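Side-chain contacts in glucoamylase (Thermoanaerobacterium thermosaccharolyticum, PDB 1LF6), which hydrolyses terminal alpha-1,4-linked glucose residues from the non-reducing ends of glucan chains, probably releasing beta-D-glucose: residues Ile75-Thr80 with Met135-Glu140; Lys108-Asp113 with Arg117-Lys122. One frame throughout, in Å; residues are numbered along the deposited sequence.

Interactions 1 and 2 illustrate how one beta-sandwich is held in two directions. Interaction 1 spans the layers: strand 70-80 of one sheet meets strand 132-141 of the other through apolar side chains alone, all of them buried. Interaction 2 lies within a sheet, where strands 107-113 and 118-126 form a hairpin bonded through their backbones, with a salt bridge at the turn and one partly exposed face that carries V110, T112 and R119. The two share a sheet, since strands 118-126 and 132-141 are neighbours in it. They also touch directly: Y118 packs on V79 and F139, while R119 and E140 form a salt bridge.

Interaction 1: Ile75-Thr80 with Met135-Glu140; sequences IKFIVT and MKAKFE
F77 and M135 reach for each other from facing sheets, their side chains coming from opposite directions, and their meeting sets the pattern of this contact. The ring of F77 extends its far end, CE2 and CZ, to the methyl group of M135, with CE2 to CE at 3.7 Å. The approach is oblique to the ring, and the sulfur takes part in a Met-aromatic contact: SD lies 5.2 Å from the ring centroid of F77, 63° off the ring normal. In M135 the chain leaves CB with CG anti to the backbone N, then bends at chi3 (64°), which turns CE to the ring. The same end of F77 also rests against A137, CE2 to CB 3.8 Å, so the small alanine receives the aromatic tip that the methionine borders.

Two residues further along each strand, V79 and F139 repeat the theme at about a right angle. The branch CG2 of V79 meets the ring end of F139, at 3.9 Å from CE2, again obliquely. Y118 also packs against both V79 and F139, and I120 against F77, both from strand 118-126, the neighbour of 132-141 in its sheet.

The strand segments run 11.0 Å apart with their directions only 13° from parallel, too distant for backbone pairing. Face-to-face packing of two sheets through apolar side chains from both is the hallmark of a beta-sandwich, here the N-terminal domain of this glucoamylase.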
ATOM      1  N   ILE A  75      15.355  -5.414   9.733  1.00 29.29           N
ATOM      2  CA  ILE A  75      16.338  -4.939  10.702  1.00 29.87           C
ATOM      3  C   ILE A  75      15.705  -5.356  12.023  1.00 30.23           C
ATOM      4  O   ILE A  75      14.761  -4.717  12.494  1.00 29.57           O
ATOM      5  CB  ILE A  75      16.501  -3.406  10.689  1.00 31.44           C
ATOM      6  CG1 ILE A  75      16.944  -2.928   9.308  1.00 31.80           C
ATOM      7  CG2 ILE A  75      17.552  -2.999  11.719  1.00 32.05           C
ATOM      8  CD1 ILE A  75      17.047  -1.412   9.182  1.00 31.65           C
ATOM      9  N   LYS A  76      16.205  -6.441  12.605  1.00 29.17           N
ATOM     10  CA  LYS A  76      15.647  -6.951  13.848  1.00 28.63           C
ATOM     11  C   LYS A  76      16.688  -7.262  14.915  1.00 29.72           C
ATOM     12  O   LYS A  76      17.892  -7.331  14.639  1.00 30.00           O
ATOM     13  CB  LYS A  76      14.836  -8.216  13.564  1.00 28.59           C
ATOM     14  CG  LYS A  76      15.692  -9.377  13.068  1.00 26.59           C
ATOM     15  CD  LYS A  76      14.847 -10.579  12.684  1.00 25.14           C
ATOM     16  CE  LYS A  76      15.718 -11.694  12.118  1.00 22.37           C
ATOM     17  NZ  LYS A  76      14.913 -12.883  11.732  1.00 17.68           N
ATOM     18  N   PHE A  77      16.206  -7.456  16.138  1.00 28.43           N
ATOM     19  CA  PHE A  77      17.071  -7.779  17.263  1.00 30.54           C
ATOM     20  C   PHE A  77      16.967  -9.252  17.622  1.00 31.07           C
ATOM     21  O   PHE A  77      15.895  -9.853  17.519  1.00 29.52           O
ATOM     22  CB  PHE A  77      16.693  -6.948  18.493  1.00 28.10           C
ATOM     23  CG  PHE A  77      17.233  -5.551  18.469  1.00 29.08           C
ATOM     24  CD1 PHE A  77      18.605  -5.324  18.524  1.00 27.72           C
ATOM     25  CD2 PHE A  77      16.375  -4.461  18.384  1.00 25.97           C
ATOM     26  CE1 PHE A  77      19.114  -4.032  18.494  1.00 26.12           C
ATOM     27  CE2 PHE A  77      16.875  -3.168  18.354  1.00 26.94           C
ATOM     28  CZ  PHE A  77      18.248  -2.951  18.409  1.00 27.18           C
ATOM     29  N   ILE A  78      18.095  -9.822  18.035  1.00 32.12           N
ATOM     30  CA  ILE A  78      18.149 -11.214  18.459  1.00 34.64           C
ATOM     31  C   ILE A  78      18.790 -11.200  19.841  1.00 35.36           C
ATOM     32  O   ILE A  78      19.839 -10.582  20.037  1.00 35.17           O
ATOM     33  CB  ILE A  78      19.019 -12.081  17.520  1.00 35.07           C
ATOM     34  CG1 ILE A  78      18.537 -11.935  16.075  1.00 34.88           C
ATOM     35  CG2 ILE A  78      18.943 -13.542  17.952  1.00 34.11           C
ATOM     36  CD1 ILE A  78      17.086 -12.338  15.867  1.00 35.58           C
ATOM     37  N   VAL A  79      18.155 -11.867  20.797  1.00 35.99           N
ATOM     38  CA  VAL A  79      18.681 -11.904  22.157  1.00 38.76           C
ATOM     39  C   VAL A  79      18.938 -13.327  22.627  1.00 39.43           C
ATOM     40  O   VAL A  79      18.235 -14.259  22.240  1.00 39.42           O
ATOM     41  CB  VAL A  79      17.714 -11.213  23.151  1.00 39.98           C
ATOM     42  CG1 VAL A  79      16.317 -11.752  22.967  1.00 41.23           C
ATOM     43  CG2 VAL A  79      18.173 -11.446  24.583  1.00 39.55           C
ATOM     44  N   THR A  80      19.962 -13.483  23.458  1.00 39.29           N
ATOM     45  CA  THR A  80      20.319 -14.784  23.996  1.00 40.70           C
ATOM     46  C   THR A  80      20.951 -14.615  25.372  1.00 41.09           C
ATOM     47  O   THR A  80      21.282 -13.501  25.781  1.00 39.13           O
ATOM     48  CB  THR A  80      21.325 -15.509  23.077  1.00 40.73           C
ATOM     49  OG1 THR A  80      21.537 -16.840  23.562  1.00 43.38           O
ATOM     50  CG2 THR A  80      22.656 -14.772  23.052  1.00 39.19           C
ATOM     51  N   MET A 135      16.338   4.589  14.648  1.00 24.48           N
ATOM     52  CA  MET A 135      15.667   3.690  15.571  1.00 26.02           C
ATOM     53  C   MET A 135      16.336   3.747  16.929  1.00 27.76           C
ATOM     54  O   MET A 135      17.457   3.267  17.100  1.00 28.81           O
ATOM     55  CB  MET A 135      15.691   2.234  15.091  1.00 25.73           C
ATOM     56  CG  MET A 135      15.154   1.267  16.155  1.00 26.04           C
ATOM     57  SD  MET A 135      15.285  -0.488  15.759  1.00 30.41           S
ATOM     58  CE  MET A 135      17.081  -0.677  15.686  1.00 30.48           C
ATOM     59  N   LYS A 136      15.656   4.349  17.895  1.00 29.05           N
ATOM     60  CA  LYS A 136      16.193   4.399  19.243  1.00 30.93           C
ATOM     61  C   LYS A 136      15.640   3.145  19.894  1.00 30.18           C
ATOM     62  O   LYS A 136      14.467   2.813  19.722  1.00 28.16           O
ATOM     63  CB  LYS A 136      15.701   5.640  19.991  1.00 33.22           C
ATOM     64  CG  LYS A 136      16.285   5.778  21.395  1.00 35.58           C
ATOM     65  CD  LYS A 136      16.053   7.174  21.948  1.00 37.45           C
ATOM     66  CE  LYS A 136      16.833   7.409  23.229  1.00 38.71           C
ATOM     67  NZ  LYS A 136      16.662   8.804  23.736  1.00 41.39           N
ATOM     68  N   ALA A 137      16.487   2.432  20.623  1.00 30.43           N
ATOM     69  CA  ALA A 137      16.050   1.212  21.275  1.00 29.65           C
ATOM     70  C   ALA A 137      16.655   1.096  22.660  1.00 30.48           C
ATOM     71  O   ALA A 137      17.723   1.643  22.932  1.00 30.25           O
ATOM     72  CB  ALA A 137      16.441   0.003  20.433  1.00 29.62           C
ATOM     73  N   LYS A 138      15.950   0.388  23.533  1.00 31.57           N
ATOM     74  CA  LYS A 138      16.402   0.156  24.893  1.00 32.63           C
ATOM     75  C   LYS A 138      16.032  -1.273  25.260  1.00 32.18           C
ATOM     76  O   LYS A 138      14.931  -1.738  24.955  1.00 30.08           O
ATOM     77  CB  LYS A 138      15.739   1.132  25.870  1.00 35.59           C
ATOM     78  CG  LYS A 138      14.242   0.930  26.054  1.00 38.99           C
ATOM     79  CD  LYS A 138      13.698   1.786  27.198  1.00 42.88           C
ATOM     80  CE  LYS A 138      12.192   1.602  27.352  1.00 45.30           C
ATOM     81  NZ  LYS A 138      11.613   2.421  28.460  1.00 48.00           N
ATOM     82  N   PHE A 139      16.963  -1.970  25.899  1.00 31.90           N
ATOM     83  CA  PHE A 139      16.738  -3.347  26.303  1.00 32.54           C
ATOM     84  C   PHE A 139      16.484  -3.420  27.797  1.00 33.87           C
ATOM     85  O   PHE A 139      17.158  -2.753  28.580  1.00 33.56           O
ATOM     86  CB  PHE A 139      17.955  -4.200  25.931  1.00 31.86           C
ATOM     87  CG  PHE A 139      17.842  -5.637  26.349  1.00 32.09           C
ATOM     88  CD1 PHE A 139      18.284  -6.049  27.603  1.00 33.17           C
ATOM     89  CD2 PHE A 139      17.277  -6.577  25.495  1.00 32.27           C
ATOM     90  CE1 PHE A 139      18.166  -7.377  28.001  1.00 32.55           C
ATOM     91  CE2 PHE A 139      17.153  -7.907  25.882  1.00 33.52           C
ATOM     92  CZ  PHE A 139      17.598  -8.309  27.140  1.00 33.82           C
ATOM     93  N   GLU A 140      15.504  -4.229  28.189  1.00 35.11           N
ATOM     94  CA  GLU A 140      15.172  -4.392  29.600  1.00 37.00           C
ATOM     95  C   GLU A 140      15.143  -5.858  29.993  1.00 37.60           C
ATOM     96  O   GLU A 140      14.490  -6.670  29.343  1.00 36.84           O
ATOM     97  CB  GLU A 140      13.798  -3.802  29.917  1.00 38.39           C
ATOM     98  CG  GLU A 140      13.632  -2.327  29.640  1.00 39.69           C
ATOM     99  CD  GLU A 140      12.279  -1.826  30.107  1.00 40.14           C
ATOM    100  OE1 GLU A 140      12.100  -1.672  31.332  1.00 41.63           O
ATOM    101  OE2 GLU A 140      11.391  -1.606  29.257  1.00 39.62           O
TER

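Interaction 2: Lys108-Asp113 with Arg117-Lys122; sequences KLVNTD and RYRITK
D113 holds R117 through a single carboxylate oxygen that accepts two bonds. OD2 takes the backbone N of R117 on its anti lone pair, and a salt bridge from R117 NE, 2.9 Å from OD2, arrives on the syn side, 29° out of the carboxylate plane. With CG anti to the backbone N (chi1 176°), the D113 carboxylate is turned to R117. Swapping D113 for an alanine would probably leave the R117 backbone N-H and guanidinium without this acceptor, and set the arginine freer to turn.

Beside this pair the backbones bond in antiparallel register: N111 N to I120 O is nearly straight (176°), and L109 and K122 exchange two bonds. On the face of V110 and T121, a water accepts from R119 NE at 2.6 Å and also bonds T112 OG1, while R119 NH2 pairs with E140. On the other face, N111 OD1 hydrogen-bonds S95, and K122 NZ forms a salt bridge with E89.

In the packing, CB of D113 makes a CH-pi contact over one face of the Y118 ring, offset toward its rim and 3.4 Å from the centroid, the carboxylate nearly parallel to the ring. This is an antiparallel beta hairpin within one sheet of the sandwich.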
ATOM      1  N   LYS A 108       6.280   3.832  18.008  1.00 21.42           N
ATOM      2  CA  LYS A 108       6.884   3.283  19.205  1.00 22.62           C
ATOM      3  C   LYS A 108       6.471   1.819  19.231  1.00 22.22           C
ATOM      4  O   LYS A 108       5.290   1.493  19.087  1.00 22.33           O
ATOM      5  CB  LYS A 108       6.356   3.981  20.459  1.00 23.74           C
ATOM      6  CG  LYS A 108       6.886   3.380  21.758  1.00 27.30           C
ATOM      7  CD  LYS A 108       6.275   4.064  22.975  1.00 28.57           C
ATOM      8  CE  LYS A 108       6.790   3.452  24.259  1.00 31.60           C
ATOM      9  NZ  LYS A 108       6.145   4.066  25.454  1.00 35.51           N
ATOM     10  N   LEU A 109       7.445   0.938  19.395  1.00 22.09           N
ATOM     11  CA  LEU A 109       7.167  -0.493  19.447  1.00 21.95           C
ATOM     12  C   LEU A 109       7.645  -1.060  20.774  1.00 21.59           C
ATOM     13  O   LEU A 109       8.740  -0.746  21.239  1.00 23.09           O
ATOM     14  CB  LEU A 109       7.883  -1.217  18.303  1.00 21.85           C
ATOM     15  CG  LEU A 109       7.367  -1.005  16.877  1.00 22.69           C
ATOM     16  CD1 LEU A 109       8.381  -1.550  15.877  1.00 22.66           C
ATOM     17  CD2 LEU A 109       6.027  -1.691  16.718  1.00 19.19           C
ATOM     18  N   VAL A 110       6.812  -1.884  21.388  1.00 22.44           N
ATOM     19  CA  VAL A 110       7.171  -2.519  22.642  1.00 22.22           C
ATOM     20  C   VAL A 110       7.052  -4.011  22.406  1.00 22.54           C
ATOM     21  O   VAL A 110       5.950  -4.534  22.249  1.00 21.74           O
ATOM     22  CB  VAL A 110       6.225  -2.109  23.793  1.00 23.23           C
ATOM     23  CG1 VAL A 110       6.619  -2.834  25.075  1.00 21.89           C
ATOM     24  CG2 VAL A 110       6.293  -0.609  24.006  1.00 23.25           C
ATOM     25  N   ASN A 111       8.194  -4.690  22.353  1.00 23.42           N
ATOM     26  CA  ASN A 111       8.210  -6.131  22.131  1.00 24.28           C
ATOM     27  C   ASN A 111       8.534  -6.847  23.430  1.00 24.83           C
ATOM     28  O   ASN A 111       9.620  -6.679  23.990  1.00 24.69           O
ATOM     29  CB  ASN A 111       9.239  -6.493  21.055  1.00 23.72           C
ATOM     30  CG  ASN A 111       8.977  -5.780  19.742  1.00 22.86           C
ATOM     31  OD1 ASN A 111       7.845  -5.404  19.447  1.00 23.60           O
ATOM     32  ND2 ASN A 111      10.021  -5.600  18.944  1.00 22.47           N
ATOM     33  N   THR A 112       7.578  -7.640  23.902  1.00 26.19           N
ATOM     34  CA  THR A 112       7.737  -8.377  25.146  1.00 28.26           C
ATOM     35  C   THR A 112       7.915  -9.869  24.909  1.00 29.38           C
ATOM     36  O   THR A 112       7.016 -10.540  24.397  1.00 26.74           O
ATOM     37  CB  THR A 112       6.517  -8.176  26.071  1.00 28.24           C
ATOM     38  OG1 THR A 112       6.352  -6.781  26.348  1.00 27.84           O
ATOM     39  CG2 THR A 112       6.711  -8.918  27.380  1.00 27.96           C
ATOM     40  N   ASP A 113       9.085 -10.371  25.289  1.00 30.85           N
ATOM     41  CA  ASP A 113       9.422 -11.785  25.150  1.00 32.94           C
ATOM     42  C   ASP A 113       8.257 -12.662  25.591  1.00 32.78           C
ATOM     43  O   ASP A 113       7.688 -12.451  26.659  1.00 33.32           O
ATOM     44  CB  ASP A 113      10.662 -12.096  25.993  1.00 34.79           C
ATOM     45  CG  ASP A 113      11.028 -13.569  25.987  1.00 37.66           C
ATOM     46  OD1 ASP A 113      10.885 -14.220  24.931  1.00 39.44           O
ATOM     47  OD2 ASP A 113      11.478 -14.073  27.039  1.00 38.56           O
ATOM     48  N   ARG A 117      11.240 -12.801  29.596  1.00 38.93           N
ATOM     49  CA  ARG A 117      12.606 -12.638  30.070  1.00 38.15           C
ATOM     50  C   ARG A 117      13.150 -11.256  29.731  1.00 36.92           C
ATOM     51  O   ARG A 117      13.936 -10.689  30.488  1.00 35.19           O
ATOM     52  CB  ARG A 117      13.501 -13.722  29.462  1.00 39.90           C
ATOM     53  CG  ARG A 117      13.061 -15.136  29.825  1.00 43.24           C
ATOM     54  CD  ARG A 117      13.787 -16.195  29.015  1.00 45.96           C
ATOM     55  NE  ARG A 117      13.669 -15.953  27.578  1.00 50.02           N
ATOM     56  CZ  ARG A 117      13.866 -16.876  26.641  1.00 51.14           C
ATOM     57  NH1 ARG A 117      14.186 -18.118  26.981  1.00 52.76           N
ATOM     58  NH2 ARG A 117      13.751 -16.553  25.362  1.00 51.50           N
ATOM     59  N   TYR A 118      12.723 -10.712  28.596  1.00 35.09           N
ATOM     60  CA  TYR A 118      13.188  -9.398  28.176  1.00 34.54           C
ATOM     61  C   TYR A 118      12.085  -8.547  27.554  1.00 34.36           C
ATOM     62  O   TYR A 118      10.958  -9.004  27.351  1.00 33.67           O
ATOM     63  CB  TYR A 118      14.330  -9.535  27.165  1.00 35.21           C
ATOM     64  CG  TYR A 118      13.904 -10.177  25.864  1.00 36.37           C
ATOM     65  CD1 TYR A 118      13.934 -11.562  25.701  1.00 36.04           C
ATOM     66  CD2 TYR A 118      13.423  -9.399  24.810  1.00 36.46           C
ATOM     67  CE1 TYR A 118      13.493 -12.158  24.517  1.00 36.52           C
ATOM     68  CE2 TYR A 118      12.977  -9.984  23.625  1.00 36.31           C
ATOM     69  CZ  TYR A 118      13.014 -11.362  23.487  1.00 36.74           C
ATOM     70  OH  TYR A 118      12.558 -11.942  22.326  1.00 36.89           O
ATOM     71  N   ARG A 119      12.436  -7.303  27.247  1.00 33.36           N
ATOM     72  CA  ARG A 119      11.518  -6.357  26.629  1.00 31.38           C
ATOM     73  C   ARG A 119      12.345  -5.350  25.850  1.00 30.20           C
ATOM     74  O   ARG A 119      13.322  -4.806  26.365  1.00 31.63           O
ATOM     75  CB  ARG A 119      10.698  -5.625  27.694  1.00 33.90           C
ATOM     76  CG  ARG A 119       9.708  -4.614  27.128  1.00 34.59           C
ATOM     77  CD  ARG A 119       9.269  -3.637  28.198  1.00 37.12           C
ATOM     78  NE  ARG A 119       8.540  -4.300  29.271  1.00 39.29           N
ATOM     79  CZ  ARG A 119       8.441  -3.826  30.508  1.00 39.52           C
ATOM     80  NH1 ARG A 119       7.752  -4.496  31.420  1.00 40.03           N
ATOM     81  NH2 ARG A 119       9.043  -2.689  30.835  1.00 39.46           N
ATOM     82  N   ILE A 120      11.966  -5.113  24.602  1.00 27.86           N
ATOM     83  CA  ILE A 120      12.681  -4.154  23.772  1.00 26.31           C
ATOM     84  C   ILE A 120      11.709  -3.068  23.327  1.00 26.71           C
ATOM     85  O   ILE A 120      10.632  -3.361  22.806  1.00 27.95           O
ATOM     86  CB  ILE A 120      13.293  -4.832  22.522  1.00 25.05           C
ATOM     87  CG1 ILE A 120      14.280  -5.923  22.949  1.00 25.29           C
ATOM     88  CG2 ILE A 120      14.000  -3.796  21.661  1.00 23.97           C
ATOM     89  CD1 ILE A 120      14.956  -6.640  21.788  1.00 25.52           C
ATOM     90  N   THR A 121      12.086  -1.814  23.546  1.00 25.92           N
ATOM     91  CA  THR A 121      11.236  -0.694  23.161  1.00 26.26           C
ATOM     92  C   THR A 121      11.930   0.108  22.067  1.00 25.18           C
ATOM     93  O   THR A 121      13.118   0.412  22.171  1.00 24.84           O
ATOM     94  CB  THR A 121      10.947   0.215  24.370  1.00 28.18           C
ATOM     95  OG1 THR A 121      10.309  -0.556  25.394  1.00 28.21           O
ATOM     96  CG2 THR A 121      10.038   1.374  23.969  1.00 26.87           C
ATOM     97  N   LYS A 122      11.188   0.445  21.015  1.00 23.99           N
ATOM     98  CA  LYS A 122      11.765   1.187  19.901  1.00 24.19           C
ATOM     99  C   LYS A 122      11.031   2.477  19.544  1.00 24.52           C
ATOM    100  O   LYS A 122       9.832   2.614  19.763  1.00 23.06           O
ATOM    101  CB  LYS A 122      11.819   0.295  18.654  1.00 24.54           C
ATOM    102  CG  LYS A 122      12.451  -1.074  18.869  1.00 25.61           C
ATOM    103  CD  LYS A 122      12.279  -1.950  17.629  1.00 26.89           C
ATOM    104  CE  LYS A 122      12.951  -3.303  17.797  1.00 26.78           C
ATOM    105  NZ  LYS A 122      12.755  -4.177  16.599  1.00 29.99           N
TER
HETATM  106  O   HOH W   1       6.308  -5.583  28.976  1.00 42.46           O